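Local coordinates for protein PelA (Pseudomonas aeruginosa, PDB 5TCB) that probably cleaves a polysaccharide through this glycoside hydrolase domain, one part of a longer protein that probably also has deacetylase activity, at residues T67-E76 with Y129-S139; F173-P181 with W216-L224. All blocks are in the same frame, centred on the assembly; numbering follows the deposited sequence.

How the interactions relate
Interaction 1 lies deep in the domain, its centre about 5 Å from the centre of the chain, and joins strands 67-73 and 131-135, neighbours in the eight-stranded parallel sheet. Interaction 2 is partly buried and farther out, where the loop after strand 170-174 meets helix 211-226. Their centres are about 16 Å apart, yet they touch: strands 131-135 and 170-174 are adjacent, and meet through their backbones and the side chains of Asp135 and Asn174. Interaction 1 is dominated by backbone hydrogen bonds that give way to a polar network at their C-terminal ends, whereas in interaction 2 rings and leucines pack with no hydrogen bond between the segments.

Interaction 1 of 2, residues T67-E76 with Y129-S139; sequences TPFAYLSVGE and YAGLFLDTLDS
Tyr71 OH donates to Asp135 OD2 at 2.6 Å, meeting the anti lone pair of that oxygen, with the phenol ring and carboxylate planes 70° apart. With CG anti to the backbone N (chi1 -180°), the Tyr71 ring reaches along the sheet toward Asp135. The other carboxylate oxygen, Asp135 OD1, accepts from Thr136 N, which stands above the carboxylate plane, and from Asn174 ND2. Between the strands the backbones bond in parallel register: Ala70 N to Gly131 O, Phe133 N to Ala70 O, Leu72 N to Phe133 O, Asp135 N to Leu72 O. These are neighbouring strands of the (beta/alpha)8 barrel. Tyr71, Phe133 and Asp135 face its interior, while Leu72, Leu132 and Leu134 turn to helices 111-126 and 145-165. Beyond the strands the polar bonds continue. Asp135 O accepts from Val74 N at 3.0 Å, and Thr136 OG1 takes Gly75 N at 2.8 Å. Thr136 OG1 also lies 2.8 Å from Ser73 OG, which gives its own proton to Glu76 O. Glu76 is held at both oxygens: Ser139 OG donates to Glu76 OE2 at 2.6 Å from above the carboxylate plane, and OE1 bonds Ser103 OG. At the opposite end Pro68 O accepts from Ala130 N at 2.8 Å, and Ala70 CB sits over the centre of the Tyr129 ring face, 3.7 Å from its centroid.

Interaction 2 of 2, residues F173-P181 with W216-L224; sequences FNRGFEVLP and WLKGHLDAL
Phe177 and His220 pack by a reciprocal pair of CH-pi contacts. His220 CB lies 3.9 Å from the centroid of the Phe177 ring, over its face, and Phe177 CB lies over the face of the imidazole, 3.6 Å from His220 ND1. The two ring planes are 13° apart but slid so far that they barely overlap. Both side chains place CG anti to the carbonyl carbon, a torsion that swings each ring beneath the CB of the other residue. The opposite face of Phe177 carries Arg175 CB, so the phenyl is sandwiched. Trp216 completes the aromatic cluster: its CH2 comes 3.8 Å from Phe177 CD2, with the planes inclined at 64°.

Apolar branches surround the rest of the phenyl. Leu217 CD2 approaches Phe177 CE2 obliquely at 3.8 Å, and Leu224 CD1 meets the ring edge in its plane, 4.0 Å from Phe177 CE1. The other branch of Leu224, CD2, touches Leu180 CD1, the two side chains crossing at about a right angle. Here the connection between barrel strands 170-174 and 187-192, which has no long helix of its own, is packed against helix 211-226, which follows strand 187-192 in the (beta/alpha)8 fold after the antiparallel hairpin of strands 197-200 and 205-208.

Within the loop, Gly176 O accepts from both Leu180 N and Val179 N, a tight turn that carries Phe177 toward the helix.

Charged groups join at the border. The extended Arg175 chain brings NH1 3.8 Å from Trp216 CZ3; the two side chains cross obliquely, guanidinium and indole planes 20° apart, while Leu217 CD2 lies over one guanidinium face. Glu178 OE2 stands at the edge of the Trp216 ring, near its plane, and Arg175 NH2 bonds Glu193 O.

Interaction 1 of 2, residues T67-E76 with Y129-S139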
ATOM      1  N   THR A  67       4.727  14.243  -4.718  1.00 19.03           N
ATOM      2  CA  THR A  67       5.570  13.409  -3.867  1.00 18.37           C
ATOM      3  C   THR A  67       5.414  11.965  -4.321  1.00 16.73           C
ATOM      4  O   THR A  67       4.354  11.364  -4.088  1.00 17.94           O
ATOM      5  CB  THR A  67       5.177  13.568  -2.391  1.00 18.35           C
ATOM      6  OG1 THR A  67       5.353  14.926  -1.985  1.00 21.59           O
ATOM      7  CG2 THR A  67       6.047  12.753  -1.471  1.00 19.99           C
ATOM      8  N   PRO A  68       6.396  11.398  -5.012  1.00 15.58           N
ATOM      9  CA  PRO A  68       6.229  10.054  -5.568  1.00 16.16           C
ATOM     10  C   PRO A  68       6.691   8.966  -4.620  1.00 14.69           C
ATOM     11  O   PRO A  68       7.768   9.040  -4.027  1.00 17.62           O
ATOM     12  CB  PRO A  68       7.088  10.103  -6.832  1.00 18.19           C
ATOM     13  CG  PRO A  68       8.214  11.005  -6.469  1.00 19.90           C
ATOM     14  CD  PRO A  68       7.578  12.073  -5.576  1.00 17.98           C
ATOM     15  N   PHE A  69       5.840   7.955  -4.503  1.00 16.37           N
ATOM     16  CA  PHE A  69       6.069   6.763  -3.681  1.00 16.64           C
ATOM     17  C   PHE A  69       6.163   5.539  -4.578  1.00 14.93           C
ATOM     18  O   PHE A  69       5.399   5.407  -5.537  1.00 17.21           O
ATOM     19  CB  PHE A  69       4.916   6.519  -2.700  1.00 16.84           C
ATOM     20  CG  PHE A  69       4.795   7.539  -1.612  1.00 17.13           C
ATOM     21  CD1 PHE A  69       4.309   8.795  -1.887  1.00 18.25           C
ATOM     22  CD2 PHE A  69       5.162   7.239  -0.298  1.00 16.14           C
ATOM     23  CE1 PHE A  69       4.196   9.745  -0.867  1.00 18.49           C
ATOM     24  CE2 PHE A  69       5.043   8.137   0.699  1.00 16.22           C
ATOM     25  CZ  PHE A  69       4.566   9.415   0.428  1.00 17.57           C
ATOM     26  N   ALA A  70       7.071   4.620  -4.243  1.00 15.13           N
ATOM     27  CA  ALA A  70       7.183   3.346  -4.943  1.00 16.13           C
ATOM     28  C   ALA A  70       6.485   2.236  -4.152  1.00 14.79           C
ATOM     29  O   ALA A  70       6.656   2.125  -2.924  1.00 15.98           O
ATOM     30  CB  ALA A  70       8.645   2.975  -5.167  1.00 17.04           C
ATOM     31  N   TYR A  71       5.690   1.441  -4.870  1.00 15.55           N
ATOM     32  CA  TYR A  71       5.074   0.242  -4.306  1.00 13.98           C
ATOM     33  C   TYR A  71       6.120  -0.743  -3.820  1.00 17.09           C
ATOM     34  O   TYR A  71       7.069  -1.077  -4.530  1.00 18.12           O
ATOM     35  CB  TYR A  71       4.176  -0.397  -5.356  1.00 16.32           C
ATOM     36  CG  TYR A  71       3.479  -1.643  -4.881  1.00 16.35           C
ATOM     37  CD1 TYR A  71       4.054  -2.882  -5.082  1.00 16.37           C
ATOM     38  CD2 TYR A  71       2.277  -1.570  -4.231  1.00 15.81           C
ATOM     39  CE1 TYR A  71       3.429  -4.039  -4.634  1.00 17.88           C
ATOM     40  CE2 TYR A  71       1.637  -2.738  -3.788  1.00 16.71           C
ATOM     41  CZ  TYR A  71       2.234  -3.945  -3.999  1.00 18.44           C
ATOM     42  OH  TYR A  71       1.651  -5.125  -3.558  1.00 20.95           O
ATOM     43  N   LEU A  72       5.895  -1.282  -2.622  1.00 16.99           N
ATOM     44  CA  LEU A  72       6.748  -2.360  -2.125  1.00 16.05           C
ATOM     45  C   LEU A  72       5.902  -3.310  -1.291  1.00 15.17           C
ATOM     46  O   LEU A  72       5.425  -2.950  -0.202  1.00 16.90           O
ATOM     47  CB  LEU A  72       7.900  -1.823  -1.282  1.00 16.79           C
ATOM     48  CG  LEU A  72       8.911  -2.873  -0.794  1.00 17.52           C
ATOM     49  CD1 LEU A  72       9.644  -3.534  -1.946  1.00 20.96           C
ATOM     50  CD2 LEU A  72       9.914  -2.291   0.169  1.00 22.07           C
ATOM     51  N   SER A  73       5.787  -4.557  -1.754  1.00 16.47           N
ATOM     52  CA  SER A  73       5.057  -5.591  -1.026  1.00 17.71           C
ATOM     53  C   SER A  73       5.990  -6.251  -0.004  1.00 16.42           C
ATOM     54  O   SER A  73       7.003  -6.854  -0.358  1.00 18.37           O
ATOM     55  CB  SER A  73       4.474  -6.595  -2.009  1.00 19.17           C
ATOM     56  OG  SER A  73       3.901  -7.704  -1.304  1.00 21.42           O
ATOM     57  N   VAL A  74       5.668  -6.057   1.276  1.00 15.44           N
ATOM     58  CA  VAL A  74       6.521  -6.480   2.385  1.00 16.93           C
ATOM     59  C   VAL A  74       6.215  -7.902   2.820  1.00 16.34           C
ATOM     60  O   VAL A  74       7.126  -8.643   3.195  1.00 17.72           O
ATOM     61  CB  VAL A  74       6.365  -5.497   3.566  1.00 16.15           C
ATOM     62  CG1 VAL A  74       7.137  -5.959   4.803  1.00 19.35           C
ATOM     63  CG2 VAL A  74       6.827  -4.131   3.174  1.00 19.77           C
ATOM     64  N   GLY A  75       4.964  -8.327   2.739  1.00 18.30           N
ATOM     65  CA  GLY A  75       4.586  -9.643   3.230  1.00 18.97           C
ATOM     66  C   GLY A  75       4.544 -10.759   2.206  1.00 19.29           C
ATOM     67  O   GLY A  75       4.464 -11.941   2.571  1.00 19.39           O
ATOM     68  N   GLU A  76       4.586 -10.408   0.924  1.00 18.88           N
ATOM     69  CA  GLU A  76       4.393 -11.356  -0.160  1.00 18.21           C
ATOM     70  C   GLU A  76       5.351 -11.036  -1.289  1.00 19.25           C
ATOM     71  O   GLU A  76       5.668  -9.870  -1.531  1.00 20.49           O
ATOM     72  CB  GLU A  76       2.951 -11.288  -0.713  1.00 21.15           C
ATOM     73  CG  GLU A  76       1.902 -11.686   0.287  1.00 21.98           C
ATOM     74  CD  GLU A  76       0.487 -11.648  -0.252  1.00 30.49           C
ATOM     75  OE1 GLU A  76       0.285 -11.420  -1.475  1.00 31.82           O
ATOM     76  OE2 GLU A  76      -0.428 -11.841   0.575  1.00 26.74           O
ATOM     77  N   TYR A 129      12.674   8.214  -5.426  1.00 20.14           N
ATOM     78  CA  TYR A 129      11.383   8.168  -4.759  1.00 19.21           C
ATOM     79  C   TYR A 129      11.455   8.868  -3.409  1.00 19.25           C
ATOM     80  O   TYR A 129      12.442   8.785  -2.681  1.00 20.63           O
ATOM     81  CB  TYR A 129      10.888   6.710  -4.608  1.00 18.37           C
ATOM     82  CG  TYR A 129      10.441   6.183  -5.934  1.00 16.99           C
ATOM     83  CD1 TYR A 129       9.178   6.490  -6.425  1.00 18.55           C
ATOM     84  CD2 TYR A 129      11.294   5.430  -6.734  1.00 17.45           C
ATOM     85  CE1 TYR A 129       8.772   6.046  -7.664  1.00 18.86           C
ATOM     86  CE2 TYR A 129      10.903   5.001  -7.976  1.00 17.81           C
ATOM     87  CZ  TYR A 129       9.638   5.306  -8.443  1.00 19.23           C
ATOM     88  OH  TYR A 129       9.230   4.893  -9.707  1.00 20.42           O
ATOM     89  N   ALA A 130      10.382   9.571  -3.068  1.00 18.05           N
ATOM     90  CA  ALA A 130      10.276  10.239  -1.779  1.00 17.74           C
ATOM     91  C   ALA A 130       9.782   9.330  -0.673  1.00 18.06           C
ATOM     92  O   ALA A 130       9.806   9.719   0.502  1.00 20.85           O
ATOM     93  CB  ALA A 130       9.346  11.432  -1.904  1.00 20.45           C
ATOM     94  N   GLY A 131       9.309   8.146  -1.022  1.00 17.65           N
ATOM     95  CA  GLY A 131       8.767   7.245  -0.031  1.00 17.10           C
ATOM     96  C   GLY A 131       8.407   5.919  -0.660  1.00 15.65           C
ATOM     97  O   GLY A 131       8.549   5.705  -1.873  1.00 16.34           O
ATOM     98  N   LEU A 132       7.920   5.027   0.218  1.00 18.36           N
ATOM     99  CA  LEU A 132       7.486   3.697  -0.151  1.00 16.82           C
ATOM    100  C   LEU A 132       6.060   3.486   0.324  1.00 14.12           C
ATOM    101  O   LEU A 132       5.704   3.908   1.426  1.00 16.16           O
ATOM    102  CB  LEU A 132       8.335   2.630   0.506  1.00 16.08           C
ATOM    103  CG  LEU A 132       9.839   2.691   0.247  1.00 18.29           C
ATOM    104  CD1 LEU A 132      10.602   1.688   1.126  1.00 18.64           C
ATOM    105  CD2 LEU A 132      10.140   2.462  -1.201  1.00 19.36           C
ATOM    106  N   PHE A 133       5.260   2.841  -0.519  1.00 16.46           N
ATOM    107  CA  PHE A 133       3.941   2.368  -0.126  1.00 15.33           C
ATOM    108  C   PHE A 133       4.100   0.907   0.250  1.00 14.89           C
ATOM    109  O   PHE A 133       4.410   0.072  -0.605  1.00 15.99           O
ATOM    110  CB  PHE A 133       2.904   2.549  -1.223  1.00 16.10           C
ATOM    111  CG  PHE A 133       1.522   2.090  -0.802  1.00 15.32           C
ATOM    112  CD1 PHE A 133       0.796   2.826   0.100  1.00 17.12           C
ATOM    113  CD2 PHE A 133       0.970   0.933  -1.296  1.00 18.55           C
ATOM    114  CE1 PHE A 133      -0.457   2.426   0.505  1.00 17.73           C
ATOM    115  CE2 PHE A 133      -0.296   0.515  -0.869  1.00 17.10           C
ATOM    116  CZ  PHE A 133      -0.997   1.289   0.013  1.00 16.55           C
ATOM    117  N   LEU A 134       3.936   0.618   1.519  1.00 15.60           N
ATOM    118  CA  LEU A 134       4.218  -0.713   2.067  1.00 15.02           C
ATOM    119  C   LEU A 134       2.949  -1.553   2.117  1.00 15.20           C
ATOM    120  O   LEU A 134       2.053  -1.314   2.938  1.00 17.02           O
ATOM    121  CB  LEU A 134       4.862  -0.589   3.447  1.00 15.78           C
ATOM    122  CG  LEU A 134       6.136   0.267   3.491  1.00 16.92           C
ATOM    123  CD1 LEU A 134       6.667   0.301   4.926  1.00 19.08           C
ATOM    124  CD2 LEU A 134       7.194  -0.259   2.533  1.00 17.60           C
ATOM    125  N   ASP A 135       2.889  -2.560   1.251  1.00 14.61           N
ATOM    126  CA  ASP A 135       1.731  -3.421   1.127  1.00 15.56           C
ATOM    127  C   ASP A 135       1.970  -4.743   1.856  1.00 16.64           C
ATOM    128  O   ASP A 135       3.072  -5.051   2.337  1.00 16.79           O
ATOM    129  CB  ASP A 135       1.440  -3.657  -0.361  1.00 18.28           C
ATOM    130  CG  ASP A 135       0.032  -4.137  -0.652  1.00 19.51           C
ATOM    131  OD1 ASP A 135      -0.874  -4.033   0.205  1.00 19.56           O
ATOM    132  OD2 ASP A 135      -0.173  -4.619  -1.790  1.00 21.22           O
ATOM    133  N   THR A 136       0.897  -5.521   1.904  1.00 16.02           N
ATOM    134  CA  THR A 136       0.807  -6.868   2.500  1.00 16.45           C
ATOM    135  C   THR A 136       1.401  -6.921   3.910  1.00 17.61           C
ATOM    136  O   THR A 136       2.072  -7.877   4.303  1.00 18.25           O
ATOM    137  CB  THR A 136       1.373  -7.946   1.558  1.00 17.58           C
ATOM    138  OG1 THR A 136       2.724  -7.682   1.190  1.00 17.76           O
ATOM    139  CG2 THR A 136       0.508  -8.032   0.312  1.00 18.02           C
ATOM    140  N   LEU A 137       1.047  -5.925   4.719  1.00 16.65           N
ATOM    141  CA  LEU A 137       1.443  -5.863   6.118  1.00 16.69           C
ATOM    142  C   LEU A 137       0.599  -6.761   6.998  1.00 18.79           C
ATOM    143  O   LEU A 137       0.911  -6.897   8.191  1.00 19.91           O
ATOM    144  CB  LEU A 137       1.352  -4.420   6.643  1.00 16.08           C
ATOM    145  CG  LEU A 137       2.227  -3.438   5.872  1.00 15.06           C
ATOM    146  CD1 LEU A 137       2.105  -2.046   6.518  1.00 17.34           C
ATOM    147  CD2 LEU A 137       3.697  -3.862   5.825  1.00 19.55           C
ATOM    148  N   ASP A 138      -0.467  -7.361   6.471  1.00 16.96           N
ATOM    149  CA  ASP A 138      -1.306  -8.271   7.253  1.00 18.44           C
ATOM    150  C   ASP A 138      -1.342  -9.675   6.663  1.00 18.45           C
ATOM    151  O   ASP A 138      -2.144 -10.504   7.114  1.00 18.11           O
ATOM    152  CB  ASP A 138      -2.729  -7.703   7.414  1.00 19.72           C
ATOM    153  CG  ASP A 138      -3.434  -7.443   6.103  1.00 23.83           C
ATOM    154  OD1 ASP A 138      -2.866  -7.696   5.028  1.00 22.81           O
ATOM    155  OD2 ASP A 138      -4.585  -6.973   6.151  1.00 26.88           O
ATOM    156  N   SER A 139      -0.487  -9.972   5.672  1.00 17.25           N
ATOM    157  CA  SER A 139      -0.487 -11.296   5.080  1.00 16.94           C
ATOM    158  C   SER A 139      -0.012 -12.350   6.055  1.00 16.70           C
ATOM    159  O   SER A 139      -0.343 -13.530   5.870  1.00 18.58           O
ATOM    160  CB  SER A 139       0.368 -11.310   3.817  1.00 19.20           C
ATOM    161  OG  SER A 139      -0.301 -10.543   2.821  1.00 21.26           O
TER

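Interaction 2 of 2, residues F173-P181 with W216-L224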
ATOM      1  N   PHE A 173       1.968   3.314   4.974  1.00 16.46           N
ATOM      2  CA  PHE A 173       1.561   1.944   5.283  1.00 17.31           C
ATOM      3  C   PHE A 173       0.203   1.641   4.645  1.00 18.13           C
ATOM      4  O   PHE A 173      -0.712   2.470   4.709  1.00 18.12           O
ATOM      5  CB  PHE A 173       1.385   1.739   6.786  1.00 16.33           C
ATOM      6  CG  PHE A 173       2.642   1.557   7.594  1.00 16.22           C
ATOM      7  CD1 PHE A 173       3.854   2.077   7.209  1.00 17.24           C
ATOM      8  CD2 PHE A 173       2.573   0.853   8.790  1.00 17.05           C
ATOM      9  CE1 PHE A 173       4.984   1.904   8.017  1.00 19.64           C
ATOM     10  CE2 PHE A 173       3.671   0.695   9.584  1.00 17.97           C
ATOM     11  CZ  PHE A 173       4.877   1.220   9.204  1.00 19.35           C
ATOM     12  N   ASN A 174       0.053   0.446   4.083  1.00 16.33           N
ATOM     13  CA  ASN A 174      -1.274  -0.140   3.823  1.00 17.09           C
ATOM     14  C   ASN A 174      -1.685  -0.909   5.070  1.00 17.00           C
ATOM     15  O   ASN A 174      -1.171  -1.993   5.345  1.00 17.92           O
ATOM     16  CB  ASN A 174      -1.280  -1.027   2.589  1.00 16.45           C
ATOM     17  CG  ASN A 174      -2.695  -1.342   2.112  1.00 19.19           C
ATOM     18  OD1 ASN A 174      -3.663  -0.818   2.683  1.00 25.96           O
ATOM     19  ND2 ASN A 174      -2.832  -2.159   1.079  1.00 20.38           N
ATOM     20  N   ARG A 175      -2.600  -0.333   5.857  1.00 17.84           N
ATOM     21  CA  ARG A 175      -3.004  -0.932   7.147  1.00 16.91           C
ATOM     22  C   ARG A 175      -1.747  -1.111   8.000  1.00 17.30           C
ATOM     23  O   ARG A 175      -0.982  -0.159   8.182  1.00 17.00           O
ATOM     24  CB  ARG A 175      -3.808  -2.198   6.932  1.00 19.72           C
ATOM     25  CG  ARG A 175      -5.096  -2.026   6.211  1.00 19.44           C
ATOM     26  CD  ARG A 175      -5.819  -3.322   6.098  1.00 22.63           C
ATOM     27  NE  ARG A 175      -7.109  -3.190   5.420  1.00 22.33           N
ATOM     28  CZ  ARG A 175      -8.209  -3.816   5.798  1.00 22.70           C
ATOM     29  NH1 ARG A 175      -8.212  -4.642   6.845  1.00 27.82           N
ATOM     30  NH2 ARG A 175      -9.323  -3.621   5.103  1.00 27.21           N
ATOM     31  N   GLY A 176      -1.499  -2.277   8.567  1.00 18.36           N
ATOM     32  CA  GLY A 176      -0.459  -2.402   9.577  1.00 19.29           C
ATOM     33  C   GLY A 176      -0.925  -2.234  11.001  1.00 18.70           C
ATOM     34  O   GLY A 176      -0.108  -1.965  11.888  1.00 18.17           O
ATOM     35  N   PHE A 177      -2.210  -2.454  11.262  1.00 18.94           N
ATOM     36  CA  PHE A 177      -2.774  -2.150  12.567  1.00 20.23           C
ATOM     37  C   PHE A 177      -2.102  -2.945  13.670  1.00 19.66           C
ATOM     38  O   PHE A 177      -2.039  -2.486  14.820  1.00 23.95           O
ATOM     39  CB  PHE A 177      -4.275  -2.434  12.560  1.00 21.69           C
ATOM     40  CG  PHE A 177      -5.034  -1.687  11.492  1.00 21.46           C
ATOM     41  CD1 PHE A 177      -4.893  -0.335  11.359  1.00 25.31           C
ATOM     42  CD2 PHE A 177      -5.878  -2.353  10.630  1.00 23.75           C
ATOM     43  CE1 PHE A 177      -5.566   0.353  10.342  1.00 21.78           C
ATOM     44  CE2 PHE A 177      -6.570  -1.678   9.639  1.00 24.67           C
ATOM     45  CZ  PHE A 177      -6.425  -0.351   9.499  1.00 22.59           C
ATOM     46  N   GLU A 178      -1.643  -4.163  13.365  1.00 20.39           N
ATOM     47  CA  GLU A 178      -1.060  -5.014  14.389  1.00 19.55           C
ATOM     48  C   GLU A 178       0.343  -4.573  14.797  1.00 20.63           C
ATOM     49  O   GLU A 178       0.822  -4.982  15.856  1.00 23.30           O
ATOM     50  CB  GLU A 178      -1.002  -6.461  13.891  1.00 22.25           C
ATOM     51  CG  GLU A 178      -2.353  -7.103  13.630  1.00 25.25           C
ATOM     52  CD  GLU A 178      -2.998  -6.697  12.297  1.00 25.01           C
ATOM     53  OE1 GLU A 178      -2.344  -6.053  11.425  1.00 23.79           O
ATOM     54  OE2 GLU A 178      -4.206  -7.016  12.162  1.00 35.68           O
ATOM     55  N   VAL A 179       1.008  -3.775  13.968  1.00 21.67           N
ATOM     56  CA  VAL A 179       2.363  -3.315  14.254  1.00 20.67           C
ATOM     57  C   VAL A 179       2.428  -1.820  14.534  1.00 23.01           C
ATOM     58  O   VAL A 179       3.347  -1.388  15.246  1.00 24.24           O
ATOM     59  CB  VAL A 179       3.357  -3.699  13.135  1.00 21.41           C
ATOM     60  CG1 VAL A 179       3.568  -5.231  13.084  1.00 25.15           C
ATOM     61  CG2 VAL A 179       2.942  -3.192  11.775  1.00 20.52           C
ATOM     62  N   LEU A 180       1.482  -1.026  14.044  1.00 23.59           N
ATOM     63  CA  LEU A 180       1.559   0.423  14.238  1.00 24.68           C
ATOM     64  C   LEU A 180       1.709   0.853  15.690  1.00 28.51           C
ATOM     65  O   LEU A 180       2.498   1.780  15.944  1.00 29.00           O
ATOM     66  CB  LEU A 180       0.332   1.101  13.611  1.00 22.21           C
ATOM     67  CG  LEU A 180       0.446   1.273  12.103  1.00 21.76           C
ATOM     68  CD1 LEU A 180      -0.924   1.391  11.435  1.00 23.28           C
ATOM     69  CD2 LEU A 180       1.313   2.494  11.767  1.00 24.89           C
ATOM     70  N   PRO A 181       1.027   0.264  16.675  1.00 29.56           N
ATOM     71  CA  PRO A 181       1.195   0.765  18.042  1.00 27.88           C
ATOM     72  C   PRO A 181       2.613   0.632  18.560  1.00 29.47           C
ATOM     73  O   PRO A 181       2.993   1.383  19.473  1.00 37.09           O
ATOM     74  CB  PRO A 181       0.203  -0.086  18.847  1.00 28.04           C
ATOM     75  CG  PRO A 181      -0.832  -0.504  17.854  1.00 30.88           C
ATOM     76  CD  PRO A 181      -0.039  -0.747  16.595  1.00 31.13           C
ATOM     77  N   TRP A 216     -15.257  -3.461  12.305  1.00 34.24           N
ATOM     78  CA  TRP A 216     -13.935  -3.908  12.745  1.00 30.56           C
ATOM     79  C   TRP A 216     -12.888  -2.818  12.549  1.00 32.47           C
ATOM     80  O   TRP A 216     -11.990  -2.647  13.385  1.00 33.14           O
ATOM     81  CB  TRP A 216     -13.526  -5.169  11.992  1.00 34.10           C
ATOM     82  CG  TRP A 216     -12.182  -5.716  12.437  1.00 40.76           C
ATOM     83  CD1 TRP A 216     -11.953  -6.589  13.465  1.00 56.24           C
ATOM     84  CD2 TRP A 216     -10.892  -5.425  11.868  1.00 28.42           C
ATOM     85  NE1 TRP A 216     -10.613  -6.857  13.571  1.00 54.12           N
ATOM     86  CE2 TRP A 216      -9.938  -6.157  12.605  1.00 39.76           C
ATOM     87  CE3 TRP A 216     -10.456  -4.618  10.818  1.00 33.42           C
ATOM     88  CZ2 TRP A 216      -8.579  -6.106  12.326  1.00 42.23           C
ATOM     89  CZ3 TRP A 216      -9.097  -4.571  10.537  1.00 37.42           C
ATOM     90  CH2 TRP A 216      -8.176  -5.314  11.289  1.00 43.24           C
ATOM     91  N   LEU A 217     -12.969  -2.089  11.436  1.00 29.89           N
ATOM     92  CA  LEU A 217     -12.017  -1.016  11.190  1.00 27.69           C
ATOM     93  C   LEU A 217     -12.153   0.112  12.199  1.00 31.37           C
ATOM     94  O   LEU A 217     -11.153   0.737  12.557  1.00 32.45           O
ATOM     95  CB  LEU A 217     -12.221  -0.464   9.787  1.00 30.93           C
ATOM     96  CG  LEU A 217     -11.702  -1.366   8.680  1.00 26.81           C
ATOM     97  CD1 LEU A 217     -12.280  -0.905   7.358  1.00 35.62           C
ATOM     98  CD2 LEU A 217     -10.177  -1.341   8.622  1.00 29.75           C
ATOM     99  N   LYS A 218     -13.376   0.381  12.665  1.00 38.51           N
ATOM    100  CA  LYS A 218     -13.637   1.590  13.441  1.00 37.02           C
ATOM    101  C   LYS A 218     -12.651   1.748  14.592  1.00 37.32           C
ATOM    102  O   LYS A 218     -12.086   2.827  14.796  1.00 36.92           O
ATOM    103  CB  LYS A 218     -15.073   1.577  13.975  1.00 41.87           C
ATOM    104  CG  LYS A 218     -15.417   2.849  14.742  1.00 47.00           C
ATOM    105  CD  LYS A 218     -16.910   3.084  14.825  1.00 50.60           C
ATOM    106  CE  LYS A 218     -17.213   4.502  15.288  1.00 57.63           C
ATOM    107  NZ  LYS A 218     -16.469   4.869  16.525  1.00 54.63           N
ATOM    108  N   GLY A 219     -12.453   0.691  15.380  1.00 33.28           N
ATOM    109  CA  GLY A 219     -11.584   0.810  16.536  1.00 34.08           C
ATOM    110  C   GLY A 219     -10.168   1.188  16.156  1.00 34.49           C
ATOM    111  O   GLY A 219      -9.533   2.011  16.823  1.00 35.93           O
ATOM    112  N   HIS A 220      -9.656   0.584  15.084  1.00 32.32           N
ATOM    113  CA  HIS A 220      -8.297   0.875  14.641  1.00 28.07           C
ATOM    114  C   HIS A 220      -8.212   2.275  14.057  1.00 31.32           C
ATOM    115  O   HIS A 220      -7.255   3.012  14.320  1.00 30.94           O
ATOM    116  CB  HIS A 220      -7.846  -0.164  13.617  1.00 26.79           C
ATOM    117  CG  HIS A 220      -7.697  -1.536  14.195  1.00 29.29           C
ATOM    118  ND1 HIS A 220      -6.705  -1.848  15.099  1.00 29.22           N
ATOM    119  CD2 HIS A 220      -8.407  -2.672  14.002  1.00 35.16           C
ATOM    120  CE1 HIS A 220      -6.814  -3.119  15.445  1.00 34.01           C
ATOM    121  NE2 HIS A 220      -7.837  -3.644  14.790  1.00 39.89           N
ATOM    122  N   LEU A 221      -9.217   2.671  13.286  1.00 28.74           N
ATOM    123  CA  LEU A 221      -9.160   3.984  12.664  1.00 31.67           C
ATOM    124  C   LEU A 221      -9.372   5.077  13.695  1.00 35.17           C
ATOM    125  O   LEU A 221      -8.716   6.120  13.627  1.00 35.51           O
ATOM    126  CB  LEU A 221     -10.180   4.076  11.536  1.00 28.94           C
ATOM    127  CG  LEU A 221      -9.838   3.175  10.342  1.00 29.17           C
ATOM    128  CD1 LEU A 221     -10.846   3.388   9.245  1.00 30.77           C
ATOM    129  CD2 LEU A 221      -8.427   3.420   9.777  1.00 30.35           C
ATOM    130  N   ASP A 222     -10.255   4.842  14.676  1.00 35.43           N
ATOM    131  CA  ASP A 222     -10.403   5.795  15.772  1.00 36.31           C
ATOM    132  C   ASP A 222      -9.067   6.033  16.467  1.00 39.17           C
ATOM    133  O   ASP A 222      -8.728   7.170  16.814  1.00 39.85           O
ATOM    134  CB  ASP A 222     -11.438   5.293  16.783  1.00 46.02           C
ATOM    135  CG  ASP A 222     -12.871   5.524  16.332  1.00 52.10           C
ATOM    136  OD1 ASP A 222     -13.093   6.199  15.303  1.00 45.16           O
ATOM    137  OD2 ASP A 222     -13.786   5.042  17.029  1.00 56.73           O
ATOM    138  N   ALA A 223      -8.299   4.967  16.684  1.00 33.97           N
ATOM    139  CA  ALA A 223      -7.002   5.104  17.341  1.00 40.73           C
ATOM    140  C   ALA A 223      -6.068   5.981  16.515  1.00 40.78           C
ATOM    141  O   ALA A 223      -5.470   6.933  17.029  1.00 43.55           O
ATOM    142  CB  ALA A 223      -6.388   3.721  17.564  1.00 40.06           C
ATOM    143  N   LEU A 224      -5.943   5.682  15.224  1.00 34.46           N
ATOM    144  CA  LEU A 224      -5.081   6.488  14.370  1.00 31.20           C
ATOM    145  C   LEU A 224      -5.548   7.937  14.325  1.00 36.56           C
ATOM    146  O   LEU A 224      -4.728   8.863  14.358  1.00 33.89           O
ATOM    147  CB  LEU A 224      -5.037   5.892  12.964  1.00 28.94           C
ATOM    148  CG  LEU A 224      -4.397   4.504  12.867  1.00 34.13           C
ATOM    149  CD1 LEU A 224      -4.494   4.014  11.452  1.00 39.65           C
ATOM    150  CD2 LEU A 224      -2.945   4.497  13.351  1.00 38.86           C
TER